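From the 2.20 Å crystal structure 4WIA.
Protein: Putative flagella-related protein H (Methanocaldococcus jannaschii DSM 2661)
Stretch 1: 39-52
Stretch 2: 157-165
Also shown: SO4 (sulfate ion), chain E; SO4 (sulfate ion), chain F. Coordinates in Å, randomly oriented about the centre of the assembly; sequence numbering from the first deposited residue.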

# COMPACT_ATOMS: atom_id res chain seq x y z
N GLY A 39 11.03 -15.57 -20.87
CA GLY A 39 10.39 -14.92 -19.73
C GLY A 39 10.51 -13.41 -19.63
O GLY A 39 10.19 -12.83 -18.60
N LYS A 40 10.91 -12.75 -20.70
CA LYS A 40 11.15 -11.30 -20.64
C LYS A 40 9.88 -10.53 -20.34
O LYS A 40 9.86 -9.61 -19.52
CB LYS A 40 11.74 -10.79 -21.98
CG LYS A 40 13.01 -11.52 -22.44
CD LYS A 40 13.67 -10.85 -23.67
CE LYS A 40 12.82 -10.92 -24.92
NZ LYS A 40 12.55 -12.31 -25.32
N SER A 41 8.83 -10.89 -21.05
CA SER A 41 7.55 -10.23 -20.92
C SER A 41 6.97 -10.42 -19.53
O SER A 41 6.57 -9.47 -18.87
CB SER A 41 6.57 -10.81 -21.98
OG SER A 41 6.84 -10.28 -23.28
N VAL A 42 6.95 -11.63 -19.05
CA VAL A 42 6.43 -11.88 -17.68
C VAL A 42 7.19 -11.10 -16.62
O VAL A 42 6.62 -10.55 -15.70
CB VAL A 42 6.42 -13.37 -17.35
CG1 VAL A 42 6.13 -13.58 -15.89
CG2 VAL A 42 5.37 -14.08 -18.17
N LEU A 43 8.49 -10.94 -16.82
CA LEU A 43 9.28 -10.14 -15.91
C LEU A 43 8.87 -8.70 -15.95
O LEU A 43 8.78 -8.07 -14.90
CB LEU A 43 10.73 -10.25 -16.30
CG LEU A 43 11.77 -9.96 -15.26
CD1 LEU A 43 11.58 -10.83 -14.01
CD2 LEU A 43 13.15 -10.18 -15.85
N CYS A 44 8.60 -8.17 -17.17
CA CYS A 44 8.12 -6.78 -17.28
C CYS A 44 6.81 -6.62 -16.61
O CYS A 44 6.54 -5.61 -16.00
CB CYS A 44 7.94 -6.36 -18.78
SG CYS A 44 9.51 -6.17 -19.66
N GLN A 45 5.99 -7.65 -16.73
CA GLN A 45 4.63 -7.66 -16.14
C GLN A 45 4.66 -7.67 -14.63
O GLN A 45 3.92 -6.91 -14.00
CB GLN A 45 3.86 -8.84 -16.71
CG GLN A 45 3.44 -8.57 -18.12
CD GLN A 45 3.21 -9.80 -18.96
OE1 GLN A 45 3.02 -10.93 -18.47
NE2 GLN A 45 3.16 -9.58 -20.30
N ARG A 46 5.55 -8.49 -14.05
CA ARG A 46 5.76 -8.50 -12.59
C ARG A 46 6.25 -7.14 -12.11
O ARG A 46 5.78 -6.61 -11.07
CB ARG A 46 6.77 -9.58 -12.20
CG ARG A 46 7.42 -9.39 -10.81
CD ARG A 46 6.40 -9.57 -9.69
NE ARG A 46 6.98 -9.38 -8.36
CZ ARG A 46 7.20 -8.21 -7.76
NH1 ARG A 46 6.93 -7.08 -8.38
NH2 ARG A 46 7.67 -8.18 -6.54
N LEU A 47 7.21 -6.58 -12.84
CA LEU A 47 7.72 -5.25 -12.43
C LEU A 47 6.62 -4.21 -12.50
O LEU A 47 6.43 -3.42 -11.58
CB LEU A 47 8.91 -4.87 -13.29
CG LEU A 47 10.13 -5.73 -12.95
CD1 LEU A 47 11.24 -5.52 -13.97
CD2 LEU A 47 10.65 -5.44 -11.54
N ALA A 48 5.87 -4.21 -13.62
CA ALA A 48 4.77 -3.27 -13.77
C ALA A 48 3.74 -3.39 -12.67
O ALA A 48 3.33 -2.40 -12.09
CB ALA A 48 4.12 -3.44 -15.14
N TYR A 49 3.31 -4.61 -12.37
CA TYR A 49 2.36 -4.81 -11.25
C TYR A 49 2.90 -4.32 -9.91
O TYR A 49 2.17 -3.68 -9.16
CB TYR A 49 1.95 -6.27 -11.17
CG TYR A 49 0.78 -6.54 -10.23
CD1 TYR A 49 -0.48 -6.13 -10.56
CD2 TYR A 49 0.97 -7.17 -9.00
CE1 TYR A 49 -1.53 -6.34 -9.70
CE2 TYR A 49 -0.10 -7.40 -8.14
CZ TYR A 49 -1.33 -6.99 -8.50
OH TYR A 49 -2.34 -7.22 -7.65
N GLY A 50 4.17 -4.62 -9.60
CA GLY A 50 4.82 -4.09 -8.38
C GLY A 50 4.79 -2.57 -8.28
O GLY A 50 4.31 -2.02 -7.32
N PHE A 51 5.29 -1.89 -9.33
CA PHE A 51 5.24 -0.44 -9.36
C PHE A 51 3.81 0.08 -9.15
O PHE A 51 3.57 0.96 -8.33
CB PHE A 51 5.75 0.08 -10.73
CG PHE A 51 7.24 -0.06 -10.95
CD1 PHE A 51 8.12 0.46 -10.05
CD2 PHE A 51 7.73 -0.67 -12.08
CE1 PHE A 51 9.47 0.35 -10.27
CE2 PHE A 51 9.08 -0.78 -12.32
CZ PHE A 51 9.96 -0.31 -11.37
N LEU A 52 2.85 -0.47 -9.89
CA LEU A 52 1.49 0.01 -9.77
C LEU A 52 0.92 -0.17 -8.36
O LEU A 52 0.22 0.71 -7.84
CB LEU A 52 0.58 -0.69 -10.76
CG LEU A 52 0.79 -0.30 -12.20
CD1 LEU A 52 0.14 -1.34 -13.09
CD2 LEU A 52 0.17 1.07 -12.46
N LYS A 157 12.80 9.19 -14.26
CA LYS A 157 11.98 8.13 -14.78
C LYS A 157 12.77 6.85 -14.90
O LYS A 157 13.99 6.85 -14.95
CB LYS A 157 11.47 8.45 -16.19
CG LYS A 157 10.97 9.85 -16.48
CD LYS A 157 9.58 10.01 -15.95
CE LYS A 157 9.03 11.38 -16.27
NZ LYS A 157 7.63 11.21 -15.89
N ILE A 158 12.03 5.78 -15.04
CA ILE A 158 12.60 4.49 -15.27
C ILE A 158 12.14 3.96 -16.61
O ILE A 158 10.98 4.02 -16.88
CB ILE A 158 12.16 3.52 -14.16
CG1 ILE A 158 12.84 3.92 -12.86
CG2 ILE A 158 12.53 2.08 -14.53
CD1 ILE A 158 12.17 3.39 -11.60
N ILE A 159 13.07 3.43 -17.40
CA ILE A 159 12.71 2.80 -18.66
C ILE A 159 13.15 1.35 -18.72
O ILE A 159 14.24 1.01 -18.32
CB ILE A 159 13.28 3.60 -19.86
CG1 ILE A 159 12.56 4.92 -19.94
CG2 ILE A 159 13.09 2.85 -21.17
CD1 ILE A 159 13.12 5.88 -20.96
N ILE A 160 12.30 0.50 -19.27
CA ILE A 160 12.57 -0.89 -19.31
C ILE A 160 12.28 -1.37 -20.72
O ILE A 160 11.16 -1.22 -21.14
CB ILE A 160 11.64 -1.66 -18.29
CG1 ILE A 160 11.79 -1.09 -16.88
CG2 ILE A 160 11.97 -3.13 -18.29
CD1 ILE A 160 10.87 -1.70 -15.81
N CYS A 161 13.24 -2.02 -21.39
CA CYS A 161 13.01 -2.60 -22.70
C CYS A 161 13.37 -4.07 -22.74
O CYS A 161 14.31 -4.52 -22.10
CB CYS A 161 13.88 -1.95 -23.74
SG CYS A 161 13.85 -0.15 -23.87
N THR A 162 12.64 -4.82 -23.54
CA THR A 162 13.09 -6.15 -23.89
C THR A 162 13.76 -6.16 -25.27
O THR A 162 13.35 -5.44 -26.17
CB THR A 162 11.94 -7.15 -23.84
OG1 THR A 162 11.03 -6.86 -24.88
CG2 THR A 162 11.20 -7.06 -22.49
N VAL A 163 14.73 -7.05 -25.41
CA VAL A 163 15.48 -7.20 -26.61
C VAL A 163 15.58 -8.69 -26.94
O VAL A 163 16.01 -9.48 -26.09
CB VAL A 163 16.90 -6.68 -26.35
CG1 VAL A 163 17.84 -7.06 -27.49
CG2 VAL A 163 16.88 -5.19 -26.12
N ASN A 164 15.17 -9.07 -28.14
CA ASN A 164 15.42 -10.41 -28.64
C ASN A 164 16.65 -10.35 -29.52
O ASN A 164 16.61 -9.73 -30.57
CB ASN A 164 14.21 -10.93 -29.41
CG ASN A 164 14.45 -12.32 -30.02
OD1 ASN A 164 15.57 -12.81 -30.13
ND2 ASN A 164 13.36 -12.95 -30.43
N PRO A 165 17.75 -10.98 -29.11
CA PRO A 165 18.98 -10.76 -29.87
C PRO A 165 18.94 -11.31 -31.31
O PRO A 165 19.76 -10.90 -32.12
CB PRO A 165 20.06 -11.49 -29.03
CG PRO A 165 19.31 -12.49 -28.23
CD PRO A 165 17.97 -11.87 -27.96
S SO4 E . 9.42 -13.92 -23.62
O1 SO4 E . 10.91 -14.07 -23.41
O2 SO4 E . 8.72 -14.91 -22.80
O3 SO4 E . 8.83 -12.63 -23.17
O4 SO4 E . 9.34 -14.22 -25.04
S SO4 F . 10.52 -11.68 -28.17
O1 SO4 F . 11.66 -12.43 -27.61
O2 SO4 F . 9.16 -12.27 -28.00
O3 SO4 F . 10.86 -11.72 -29.62
O4 SO4 F . 10.42 -10.26 -27.65

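How do the two backbones lie against each other? Helix 40-52 runs nearly antiparallel to strand 158-163, at 166°, with the axes 9.2 Å apart at their closest. Lys40 CA lies 6.4 Å from Thr162 CA, whereas Phe51 CA and Ile158 CA are 10.6 Å apart, so the backbones are closer at the start of the helix. No hydrogen bond crosses between them; side chains fill the gap.

Which apolar groups meet? Lys40, Cys44, Leu47 and Phe51, three or four residues apart, all point toward the strand, while alternation in the strand brings Ile158, Ile160 and Thr162 toward the helix. Cys44 SG sits 3.4 Å from Thr162 CG2 and 4.1 Å from Ile160 CG2. Farther along, Ile160 CD1 approaches Leu47 CD1 at 4.3 Å and the ring edge of Phe51, at CE2, at 4.0 Å.

What does Lys40 contribute? Its aliphatic chain covers the strand's end, with CB 3.8 Å from Thr162 CG2 and CD 3.6 Å from Val163 O. Its charged NZ continues to two sulfates, donating to O1 of chain E at 3.1 Å and to O1 of chain F at a very short 2.5 Å. Asn164 ND2 also binds chain F, at O3 (2.9 Å), so that anion bridges the stretches.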